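Local coordinates for protein cytosolic IMP-GMP specific 5'-nucleotidase (Legionella pneumophila subsp. pneumophila, PDB 4OHF) that probably hydrolyses purine nucleoside monophosphates such as IMP and GMP, as a magnesium-dependent cytosolic 5'-nucleotidase of the HAD superfamily, at residues H4-R15 against E439-A448; F65-V73 against Y402-F410. All coordinates share one frame; numbering follows the deposited sequence.

Contact 1: residues H4-R15 against E439-A448; sequences HKVFVNRIINMR and EHSPMTYFRA. With PO4 (phosphate ion), chain I.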
loop_
_atom_site.group_PDB
_atom_site.type_symbol
_atom_site.label_atom_id
_atom_site.label_comp_id
_atom_site.label_asym_id
_atom_site.label_seq_id
_atom_site.Cartn_x
_atom_site.Cartn_y
_atom_site.Cartn_z
ATOM N N HIS B 4 -30.825 7.953 31.447
ATOM C CA HIS B 4 -29.369 8.121 31.459
ATOM C C HIS B 4 -28.629 6.787 31.275
ATOM O O HIS B 4 -27.690 6.480 32.004
ATOM C CB HIS B 4 -28.916 8.772 32.775
ATOM C CG HIS B 4 -29.148 10.253 32.848
ATOM N ND1 HIS B 4 -28.557 11.148 31.977
ATOM C CD2 HIS B 4 -29.865 11.001 33.724
ATOM C CE1 HIS B 4 -28.897 12.380 32.313
ATOM N NE2 HIS B 4 -29.690 12.319 33.369
ATOM N N LYS B 5 -29.039 6.007 30.286
ATOM C CA LYS B 5 -28.431 4.712 30.026
ATOM C C LYS B 5 -27.076 4.778 29.347
ATOM O O LYS B 5 -26.848 5.594 28.463
ATOM C CB LYS B 5 -29.357 3.867 29.160
ATOM C CG LYS B 5 -30.773 3.822 29.670
ATOM C CD LYS B 5 -31.394 2.440 29.497
ATOM C CE LYS B 5 -30.731 1.439 30.417
ATOM N NZ LYS B 5 -30.747 1.962 31.811
ATOM N N VAL B 6 -26.175 3.903 29.777
ATOM C CA VAL B 6 -24.846 3.815 29.196
ATOM C C VAL B 6 -24.711 2.409 28.627
ATOM O O VAL B 6 -24.850 1.428 29.337
ATOM C CB VAL B 6 -23.747 4.075 30.250
ATOM C CG1 VAL B 6 -22.382 3.692 29.692
ATOM C CG2 VAL B 6 -23.757 5.545 30.643
ATOM N N PHE B 7 -24.456 2.320 27.331
ATOM C CA PHE B 7 -24.321 1.042 26.662
ATOM C C PHE B 7 -22.876 0.612 26.666
ATOM O O PHE B 7 -21.991 1.417 26.397
ATOM C CB PHE B 7 -24.879 1.182 25.262
ATOM C CG PHE B 7 -26.236 1.805 25.258
ATOM C CD1 PHE B 7 -27.313 1.149 25.851
ATOM C CD2 PHE B 7 -26.425 3.088 24.757
ATOM C CE1 PHE B 7 -28.558 1.770 25.950
ATOM C CE2 PHE B 7 -27.663 3.717 24.850
ATOM C CZ PHE B 7 -28.734 3.061 25.447
ATOM N N VAL B 8 -22.649 -0.661 26.984
ATOM C CA VAL B 8 -21.300 -1.201 27.101
ATOM C C VAL B 8 -20.922 -2.225 26.039
ATOM O O VAL B 8 -21.603 -3.230 25.864
ATOM C CB VAL B 8 -21.102 -1.841 28.504
ATOM C CG1 VAL B 8 -19.641 -2.127 28.747
ATOM C CG2 VAL B 8 -21.680 -0.926 29.583
ATOM N N ASN B 9 -19.829 -1.952 25.329
ATOM C CA ASN B 9 -19.332 -2.867 24.307
ATOM C C ASN B 9 -18.184 -3.710 24.861
ATOM O O ASN B 9 -17.993 -4.854 24.468
ATOM C CB ASN B 9 -18.832 -2.106 23.073
ATOM C CG ASN B 9 -19.955 -1.407 22.323
ATOM O OD1 ASN B 9 -21.051 -1.954 22.179
ATOM N ND2 ASN B 9 -19.685 -0.195 21.829
ATOM N N ARG B 10 -17.424 -3.129 25.779
ATOM C CA ARG B 10 -16.279 -3.800 26.384
ATOM C C ARG B 10 -16.089 -3.299 27.799
ATOM O O ARG B 10 -16.392 -2.148 28.105
ATOM C CB ARG B 10 -14.997 -3.491 25.626
ATOM C CG ARG B 10 -14.757 -4.280 24.385
ATOM C CD ARG B 10 -13.405 -3.882 23.798
ATOM N NE ARG B 10 -13.425 -2.528 23.258
ATOM C CZ ARG B 10 -14.207 -2.157 22.248
ATOM N NH1 ARG B 10 -15.023 -3.051 21.683
ATOM N NH2 ARG B 10 -14.176 -0.903 21.805
ATOM N N ILE B 11 -15.560 -4.170 28.649
ATOM C CA ILE B 11 -15.298 -3.828 30.034
ATOM C C ILE B 11 -14.412 -2.594 30.177
ATOM O O ILE B 11 -13.457 -2.422 29.433
ATOM C CB ILE B 11 -14.562 -4.984 30.760
ATOM C CG1 ILE B 11 -15.480 -6.197 30.893
ATOM C CG2 ILE B 11 -14.066 -4.523 32.139
ATOM C CD1 ILE B 11 -14.752 -7.446 31.366
ATOM N N ILE B 12 -14.770 -1.733 31.123
ATOM C CA ILE B 12 -13.965 -0.575 31.482
ATOM C C ILE B 12 -14.252 -0.309 32.962
ATOM O O ILE B 12 -15.396 -0.073 33.360
ATOM C CB ILE B 12 -14.244 0.701 30.643
ATOM C CG1 ILE B 12 -13.180 1.743 31.003
ATOM C CG2 ILE B 12 -15.647 1.265 30.915
ATOM C CD1 ILE B 12 -13.340 3.058 30.326
ATOM N N ASN B 13 -13.200 -0.401 33.775
ATOM C CA ASN B 13 -13.288 -0.192 35.216
ATOM C C ASN B 13 -13.046 1.290 35.501
ATOM O O ASN B 13 -11.909 1.719 35.602
ATOM C CB ASN B 13 -12.223 -1.066 35.888
ATOM C CG ASN B 13 -12.297 -1.046 37.396
ATOM O OD1 ASN B 13 -13.243 -0.519 37.984
ATOM N ND2 ASN B 13 -11.293 -1.639 38.034
ATOM N N MET B 14 -14.108 2.078 35.618
ATOM C CA MET B 14 -13.934 3.511 35.858
ATOM C C MET B 14 -13.076 3.817 37.082
ATOM O O MET B 14 -12.455 4.877 37.160
ATOM C CB MET B 14 -15.284 4.218 35.994
ATOM C CG MET B 14 -16.046 4.400 34.691
ATOM S SD MET B 14 -15.123 5.220 33.365
ATOM C CE MET B 14 -15.372 6.941 33.777
ATOM N N ARG B 15 -13.046 2.886 38.030
ATOM C CA ARG B 15 -12.263 3.044 39.251
ATOM C C ARG B 15 -10.790 3.231 38.914
ATOM O O ARG B 15 -10.093 4.010 39.565
ATOM C CB ARG B 15 -12.437 1.809 40.145
ATOM C CG ARG B 15 -11.505 1.744 41.359
ATOM C CD ARG B 15 -12.219 2.071 42.667
ATOM N NE ARG B 15 -13.364 1.194 42.906
ATOM C CZ ARG B 15 -14.127 1.249 43.994
ATOM N NH1 ARG B 15 -13.861 2.137 44.945
ATOM N NH2 ARG B 15 -15.168 0.432 44.125
ATOM N N GLU B 439 -23.697 10.762 35.312
ATOM C CA GLU B 439 -24.747 10.520 36.293
ATOM C C GLU B 439 -24.512 9.162 36.969
ATOM O O GLU B 439 -25.181 8.798 37.930
ATOM C CB GLU B 439 -26.103 10.515 35.590
ATOM C CG GLU B 439 -27.203 11.155 36.388
ATOM C CD GLU B 439 -27.080 12.662 36.400
ATOM O OE1 GLU B 439 -27.514 13.302 35.416
ATOM O OE2 GLU B 439 -26.538 13.205 37.388
ATOM N N HIS B 440 -23.577 8.400 36.418
ATOM C CA HIS B 440 -23.211 7.102 36.962
ATOM C C HIS B 440 -22.132 7.303 38.011
ATOM O O HIS B 440 -21.573 8.390 38.162
ATOM C CB HIS B 440 -22.672 6.192 35.863
ATOM C CG HIS B 440 -23.733 5.640 34.969
ATOM N ND1 HIS B 440 -24.506 6.433 34.151
ATOM C CD2 HIS B 440 -24.168 4.371 34.782
ATOM C CE1 HIS B 440 -25.372 5.678 33.499
ATOM N NE2 HIS B 440 -25.189 4.421 33.862
ATOM N N SER B 441 -21.834 6.235 38.728
ATOM C CA SER B 441 -20.812 6.274 39.764
ATOM C C SER B 441 -19.425 6.353 39.142
ATOM O O SER B 441 -19.075 5.544 38.289
ATOM C CB SER B 441 -20.906 5.014 40.619
ATOM O OG SER B 441 -19.795 4.916 41.486
ATOM N N PRO B 442 -18.617 7.332 39.554
ATOM C CA PRO B 442 -17.277 7.421 38.976
ATOM C C PRO B 442 -16.402 6.225 39.355
ATOM O O PRO B 442 -15.193 6.266 39.172
ATOM C CB PRO B 442 -16.746 8.738 39.535
ATOM C CG PRO B 442 -17.479 8.877 40.824
ATOM C CD PRO B 442 -18.870 8.453 40.472
ATOM N N MET B 443 -17.025 5.167 39.882
ATOM C CA MET B 443 -16.316 3.940 40.280
ATOM C C MET B 443 -16.899 2.727 39.538
ATOM O O MET B 443 -16.377 1.610 39.632
ATOM C CB MET B 443 -16.439 3.697 41.799
ATOM C CG MET B 443 -15.851 4.791 42.717
ATOM S SD MET B 443 -14.077 5.108 42.497
ATOM C CE MET B 443 -13.890 6.774 43.231
ATOM N N THR B 444 -17.993 2.973 38.816
ATOM C CA THR B 444 -18.720 1.970 38.040
ATOM C C THR B 444 -17.857 1.012 37.217
ATOM O O THR B 444 -16.972 1.436 36.484
ATOM C CB THR B 444 -19.685 2.653 37.058
ATOM O OG1 THR B 444 -20.558 3.540 37.775
ATOM C CG2 THR B 444 -20.506 1.625 36.324
ATOM N N TYR B 445 -18.118 -0.285 37.339
ATOM C CA TYR B 445 -17.382 -1.265 36.544
ATOM C C TYR B 445 -18.355 -1.652 35.421
ATOM O O TYR B 445 -19.344 -2.354 35.666
ATOM C CB TYR B 445 -17.035 -2.504 37.373
ATOM C CG TYR B 445 -16.074 -3.480 36.707
ATOM C CD1 TYR B 445 -14.717 -3.477 37.029
ATOM C CD2 TYR B 445 -16.526 -4.424 35.777
ATOM C CE1 TYR B 445 -13.827 -4.392 36.452
ATOM C CE2 TYR B 445 -15.645 -5.341 35.188
ATOM C CZ TYR B 445 -14.290 -5.318 35.535
ATOM O OH TYR B 445 -13.398 -6.213 34.969
ATOM N N PHE B 446 -18.084 -1.176 34.210
ATOM C CA PHE B 446 -18.925 -1.452 33.056
ATOM C C PHE B 446 -18.618 -2.788 32.378
ATOM O O PHE B 446 -17.474 -3.052 31.989
ATOM C CB PHE B 446 -18.774 -0.331 32.023
ATOM C CG PHE B 446 -19.404 0.976 32.430
ATOM C CD1 PHE B 446 -20.787 1.106 32.526
ATOM C CD2 PHE B 446 -18.619 2.090 32.690
ATOM C CE1 PHE B 446 -21.371 2.325 32.871
ATOM C CE2 PHE B 446 -19.201 3.313 33.035
ATOM C CZ PHE B 446 -20.573 3.425 33.124
ATOM N N ARG B 447 -19.642 -3.622 32.237
ATOM C CA ARG B 447 -19.516 -4.921 31.570
ATOM C C ARG B 447 -20.532 -4.997 30.435
ATOM O O ARG B 447 -21.572 -4.330 30.458
ATOM C CB ARG B 447 -19.786 -6.084 32.533
ATOM C CG ARG B 447 -18.704 -6.359 33.555
ATOM C CD ARG B 447 -19.199 -7.365 34.596
ATOM N NE ARG B 447 -18.193 -7.626 35.620
ATOM C CZ ARG B 447 -17.045 -8.245 35.378
ATOM N NH1 ARG B 447 -16.776 -8.666 34.152
ATOM N NH2 ARG B 447 -16.154 -8.410 36.349
ATOM N N ALA B 448 -20.238 -5.827 29.444
ATOM C CA ALA B 448 -21.143 -5.987 28.324
ATOM C C ALA B 448 -21.972 -7.247 28.490
ATOM O O ALA B 448 -21.489 -8.256 29.006
ATOM C CB ALA B 448 -20.360 -6.062 27.049
HETATM P P PO4 I . -11.377 0.761 24.225
HETATM O O1 PO4 I . -11.290 1.926 25.140
HETATM O O2 PO4 I . -12.412 1.017 23.193
HETATM O O3 PO4 I . -11.742 -0.449 25.001
HETATM O O4 PO4 I . -10.069 0.542 23.565
#

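Contact 2: residues F65-V73 against Y402-F410; sequences FDDAIRGLV and YNPKWERVF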
loop_
_atom_site.group_PDB
_atom_site.type_symbol
_atom_site.label_atom_id
_atom_site.label_comp_id
_atom_site.label_asym_id
_atom_site.label_seq_id
_atom_site.Cartn_x
_atom_site.Cartn_y
_atom_site.Cartn_z
ATOM N N PHE B 65 -33.518 18.162 7.095
ATOM C CA PHE B 65 -32.788 17.304 8.018
ATOM C C PHE B 65 -33.014 15.805 7.829
ATOM O O PHE B 65 -32.083 15.018 7.934
ATOM C CB PHE B 65 -33.146 17.696 9.447
ATOM C CG PHE B 65 -32.195 17.174 10.482
ATOM C CD1 PHE B 65 -32.675 16.500 11.596
ATOM C CD2 PHE B 65 -30.825 17.403 10.368
ATOM C CE1 PHE B 65 -31.804 16.065 12.593
ATOM C CE2 PHE B 65 -29.943 16.977 11.350
ATOM C CZ PHE B 65 -30.426 16.307 12.470
ATOM N N ASP B 66 -34.243 15.400 7.542
ATOM C CA ASP B 66 -34.517 13.986 7.387
ATOM C C ASP B 66 -34.171 13.344 6.048
ATOM O O ASP B 66 -34.360 12.141 5.896
ATOM C CB ASP B 66 -35.980 13.695 7.718
ATOM C CG ASP B 66 -36.321 13.996 9.161
ATOM O OD1 ASP B 66 -35.613 13.489 10.063
ATOM O OD2 ASP B 66 -37.305 14.734 9.397
ATOM N N ASP B 67 -33.669 14.108 5.081
ATOM C CA ASP B 67 -33.314 13.523 3.785
ATOM C C ASP B 67 -32.161 12.535 3.887
ATOM O O ASP B 67 -31.932 11.717 2.984
ATOM C CB ASP B 67 -32.963 14.606 2.761
ATOM C CG ASP B 67 -34.194 15.261 2.165
ATOM O OD1 ASP B 67 -35.218 14.554 2.030
ATOM O OD2 ASP B 67 -34.133 16.471 1.825
ATOM N N ALA B 68 -31.427 12.616 4.987
ATOM C CA ALA B 68 -30.312 11.713 5.219
ATOM C C ALA B 68 -30.231 11.300 6.695
ATOM O O ALA B 68 -30.897 11.870 7.566
ATOM C CB ALA B 68 -29.005 12.360 4.771
ATOM N N ILE B 69 -29.414 10.292 6.964
ATOM C CA ILE B 69 -29.247 9.786 8.309
ATOM C C ILE B 69 -27.761 9.600 8.596
ATOM O O ILE B 69 -26.948 9.626 7.673
ATOM C CB ILE B 69 -30.045 8.479 8.451
ATOM C CG1 ILE B 69 -30.962 8.614 9.652
ATOM C CG2 ILE B 69 -29.140 7.249 8.515
ATOM C CD1 ILE B 69 -31.783 7.385 9.907
ATOM N N ARG B 70 -27.390 9.439 9.866
ATOM C CA ARG B 70 -25.980 9.269 10.198
ATOM C C ARG B 70 -25.465 7.890 9.798
ATOM O O ARG B 70 -26.223 6.928 9.784
ATOM C CB ARG B 70 -25.763 9.491 11.694
ATOM C CG ARG B 70 -24.299 9.361 12.153
ATOM C CD ARG B 70 -24.167 9.671 13.626
ATOM N NE ARG B 70 -22.787 9.668 14.079
ATOM C CZ ARG B 70 -22.407 10.026 15.304
ATOM N NH1 ARG B 70 -23.309 10.420 16.197
ATOM N NH2 ARG B 70 -21.124 9.987 15.644
ATOM N N GLY B 71 -24.179 7.811 9.458
ATOM C CA GLY B 71 -23.567 6.542 9.094
ATOM C C GLY B 71 -23.480 6.194 7.618
ATOM O O GLY B 71 -22.837 5.218 7.256
ATOM N N LEU B 72 -24.105 6.994 6.760
ATOM C CA LEU B 72 -24.098 6.723 5.329
ATOM C C LEU B 72 -22.721 6.861 4.697
ATOM O O LEU B 72 -21.846 7.549 5.227
ATOM C CB LEU B 72 -25.091 7.635 4.609
ATOM C CG LEU B 72 -26.523 7.570 5.140
ATOM C CD1 LEU B 72 -27.450 8.348 4.206
ATOM C CD2 LEU B 72 -26.969 6.107 5.275
ATOM N N VAL B 73 -22.544 6.202 3.555
ATOM C CA VAL B 73 -21.280 6.230 2.825
ATOM C C VAL B 73 -21.449 6.852 1.438
ATOM O O VAL B 73 -22.405 6.549 0.716
ATOM C CB VAL B 73 -20.717 4.801 2.625
ATOM C CG1 VAL B 73 -19.473 4.859 1.753
ATOM C CG2 VAL B 73 -20.419 4.151 3.969
ATOM N N TYR B 402 -39.226 4.840 11.561
ATOM C CA TYR B 402 -37.873 5.319 11.341
ATOM C C TYR B 402 -37.802 6.126 10.058
ATOM O O TYR B 402 -38.760 6.158 9.287
ATOM C CB TYR B 402 -36.912 4.131 11.257
ATOM C CG TYR B 402 -37.052 3.168 12.416
ATOM C CD1 TYR B 402 -36.597 3.514 13.686
ATOM C CD2 TYR B 402 -37.641 1.918 12.244
ATOM C CE1 TYR B 402 -36.715 2.643 14.757
ATOM C CE2 TYR B 402 -37.771 1.028 13.322
ATOM C CZ TYR B 402 -37.298 1.404 14.579
ATOM O OH TYR B 402 -37.378 0.545 15.655
ATOM N N ASN B 403 -36.662 6.773 9.843
ATOM C CA ASN B 403 -36.422 7.581 8.661
ATOM C C ASN B 403 -36.882 6.823 7.406
ATOM O O ASN B 403 -36.386 5.733 7.108
ATOM C CB ASN B 403 -34.926 7.916 8.595
ATOM C CG ASN B 403 -34.555 8.661 7.338
ATOM O OD1 ASN B 403 -34.558 8.085 6.247
ATOM N ND2 ASN B 403 -34.245 9.954 7.476
ATOM N N PRO B 404 -37.851 7.382 6.659
ATOM C CA PRO B 404 -38.362 6.727 5.449
ATOM C C PRO B 404 -37.358 6.279 4.385
ATOM O O PRO B 404 -37.527 5.219 3.779
ATOM C CB PRO B 404 -39.393 7.732 4.909
ATOM C CG PRO B 404 -39.031 9.026 5.540
ATOM C CD PRO B 404 -38.587 8.631 6.920
ATOM N N LYS B 405 -36.315 7.068 4.155
ATOM C CA LYS B 405 -35.325 6.692 3.163
ATOM C C LYS B 405 -34.254 5.718 3.652
ATOM O O LYS B 405 -33.826 4.834 2.903
ATOM C CB LYS B 405 -34.611 7.936 2.625
ATOM C CG LYS B 405 -35.481 8.876 1.792
ATOM C CD LYS B 405 -34.747 10.187 1.434
ATOM C CE LYS B 405 -33.636 9.989 0.408
ATOM N NZ LYS B 405 -32.924 11.278 0.055
ATOM N N TRP B 406 -33.828 5.854 4.907
ATOM C CA TRP B 406 -32.720 5.040 5.397
ATOM C C TRP B 406 -32.908 4.053 6.534
ATOM O O TRP B 406 -32.002 3.273 6.821
ATOM C CB TRP B 406 -31.556 5.957 5.748
ATOM C CG TRP B 406 -31.206 6.885 4.661
ATOM C CD1 TRP B 406 -31.636 8.184 4.501
ATOM C CD2 TRP B 406 -30.390 6.593 3.536
ATOM N NE1 TRP B 406 -31.130 8.711 3.335
ATOM C CE2 TRP B 406 -30.362 7.753 2.723
ATOM C CE3 TRP B 406 -29.671 5.466 3.132
ATOM C CZ2 TRP B 406 -29.640 7.808 1.526
ATOM C CZ3 TRP B 406 -28.955 5.522 1.951
ATOM C CH2 TRP B 406 -28.944 6.685 1.160
ATOM N N GLU B 407 -34.062 4.066 7.177
ATOM C CA GLU B 407 -34.292 3.146 8.276
ATOM C C GLU B 407 -33.385 3.547 9.444
ATOM O O GLU B 407 -32.996 4.706 9.543
ATOM C CB GLU B 407 -34.036 1.707 7.803
ATOM C CG GLU B 407 -35.195 1.130 6.986
ATOM C CD GLU B 407 -34.764 0.127 5.909
ATOM O OE1 GLU B 407 -35.655 -0.500 5.284
ATOM O OE2 GLU B 407 -33.540 -0.036 5.677
ATOM N N ARG B 408 -33.048 2.594 10.308
ATOM C CA ARG B 408 -32.222 2.861 11.492
ATOM C C ARG B 408 -30.747 3.139 11.280
ATOM O O ARG B 408 -30.126 2.657 10.328
ATOM C CB ARG B 408 -32.340 1.707 12.483
ATOM C CG ARG B 408 -33.563 1.789 13.354
ATOM C CD ARG B 408 -33.764 0.533 14.161
ATOM N NE ARG B 408 -34.605 -0.409 13.443
ATOM C CZ ARG B 408 -35.000 -1.569 13.949
ATOM N NH1 ARG B 408 -34.615 -1.912 15.175
ATOM N NH2 ARG B 408 -35.783 -2.376 13.241
ATOM N N VAL B 409 -30.191 3.917 12.199
ATOM C CA VAL B 409 -28.782 4.264 12.158
ATOM C C VAL B 409 -27.928 3.046 12.487
ATOM O O VAL B 409 -26.907 2.823 11.843
ATOM C CB VAL B 409 -28.452 5.384 13.181
ATOM C CG1 VAL B 409 -26.961 5.516 13.360
ATOM C CG2 VAL B 409 -29.041 6.702 12.712
ATOM N N PHE B 410 -28.354 2.257 13.475
ATOM C CA PHE B 410 -27.583 1.093 13.913
ATOM C C PHE B 410 -27.881 -0.233 13.218
ATOM O O PHE B 410 -27.136 -1.201 13.376
ATOM C CB PHE B 410 -27.724 0.917 15.432
ATOM C CG PHE B 410 -27.055 2.008 16.245
ATOM C CD1 PHE B 410 -25.750 1.844 16.722
ATOM C CD2 PHE B 410 -27.726 3.197 16.540
ATOM C CE1 PHE B 410 -25.139 2.833 17.472
ATOM C CE2 PHE B 410 -27.115 4.194 17.293
ATOM C CZ PHE B 410 -25.821 4.016 17.760
HETATM O O HOH W 1 -36.186 9.926 4.705
#

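Contact 1: residues H4-R15 against E439-A448
Phe446 wedges its ring among side chains of 4-15. Ile12 CG2 meets the ring edge, 3.6 Å from Phe446 CD2. Val6 CG1, Val8 CG2 and Met14 CG approach other ring carbons obliquely. With Phe446 CG anti to its carbonyl carbon (chi1 -71°), the ring reaches Val6 and Val8. Backbone bonds fix the register of strands 12-13 and 445-446, a two-stranded antiparallel sheet in which Ile12 and Phe446 are the hydrogen-bonded pair. Ile12 N donates to Phe446 O at 3.1 Å, and Phe446 N returns a bond to Ile12 O at 3.0 Å. Beyond the pair, Met14 N donates to Thr444 O at 3.1 Å. Strand 7-8 is an outermost strand of the HAD-type sheet, next to 429-431.

On the other face of the small sheet, Asn13 crosses Tyr445 at about a right angle, with Asn13 OD1 3.4 Å from Tyr445 CD1. Ile11 CG2 packs on the phenol end of the same ring. Glu439 CG sits over a face of the His4 imidazole, 4.1 Å from its centroid, and Asp436 holds His4 ND1.

Arg10 turns away to a phosphate ion, probably from the crystallisation liquor. Arg10 NH2 donates to phosphate O2 at 3.0 Å and 176°. The chemistry implies a clasp that pairs backbone bonds with apolar packing. Its polar side chains bond mostly within the chain, while the second subunit adds Lys351 on Tyr445 O.

Contact 2: residues F65-V73 against Y402-F410
Leu72 lies over the indole of Trp406. Leu72 CD1 sits 3.4 Å from the centroid of the six-membered ring, 13° off the ring normal, in a CH-pi contact. The other methyl, Leu72 CD2, is near Trp406 CE3 at 3.5 Å. The same indole uses its edge for a polar contact. Trp406 NE1 donates to Asp67 O at 3.1 Å, and that oxygen lies almost in the ring plane. Bonded at its edge and covered on a face, the ring is restrained in its tilt.

Asp67 O has a second donor in Lys405 NZ, also at 3.1 Å, which comes in on a lone pair in the carbonyl plane. The lysine chain bends at chi3 (71°), which folds its ammonium back onto this carbonyl. Asn403 works on the neighbouring peptide. Its CG stands anti to the backbone N (chi1 175°), and its ND2 donates to Asp66 O at 2.7 Å, tilted somewhat from the carbonyl plane. Asn403 OD1 turns the other way and accepts from Trp406 N at 2.7 Å, an Asx motif. One amide therefore joins the two loops and also shapes its own. A water bridges Asp66 O and Lys405 N.

The facing loop makes a type II beta turn from Ile69 to Leu72. Gly71 takes the turn's positive-phi position. Ile69 fills the middle of the contact: its CG2 packs 3.9 Å from Trp406 CB, and its CD1 reaches Asn403 CB and Val409 CG2.

Arg70 leaves the contact with its chain fully extended. Its guanidinium forms salt bridges with Glu326 and Asp125 and bonds the backbone oxygen of Asp303. Asp303 is a magnesium ligand, so Arg70 probably helps to position it from behind the metal site.

Overall arrangement
Both contacts join chain regions far apart in sequence, and contact 2 is nested inside the loop closed by contact 1. Their centres lie about 28 Å apart, and they do not touch. Both are partly buried. The centre of contact 1 is about 20 Å from the chain centre, at the edge of the HAD-like domain. It brings the two chain ends together through strand pairing and apolar packing, and many of its residues are near the second subunit. The centre of contact 2 is closer, about 11 Å away. The residues that touch lie in two irregular loops. There, side-chain donors grip backbone carbonyls. Arg70 carries this contact toward the magnesium site, and only Arg408 comes within reach of the second subunit.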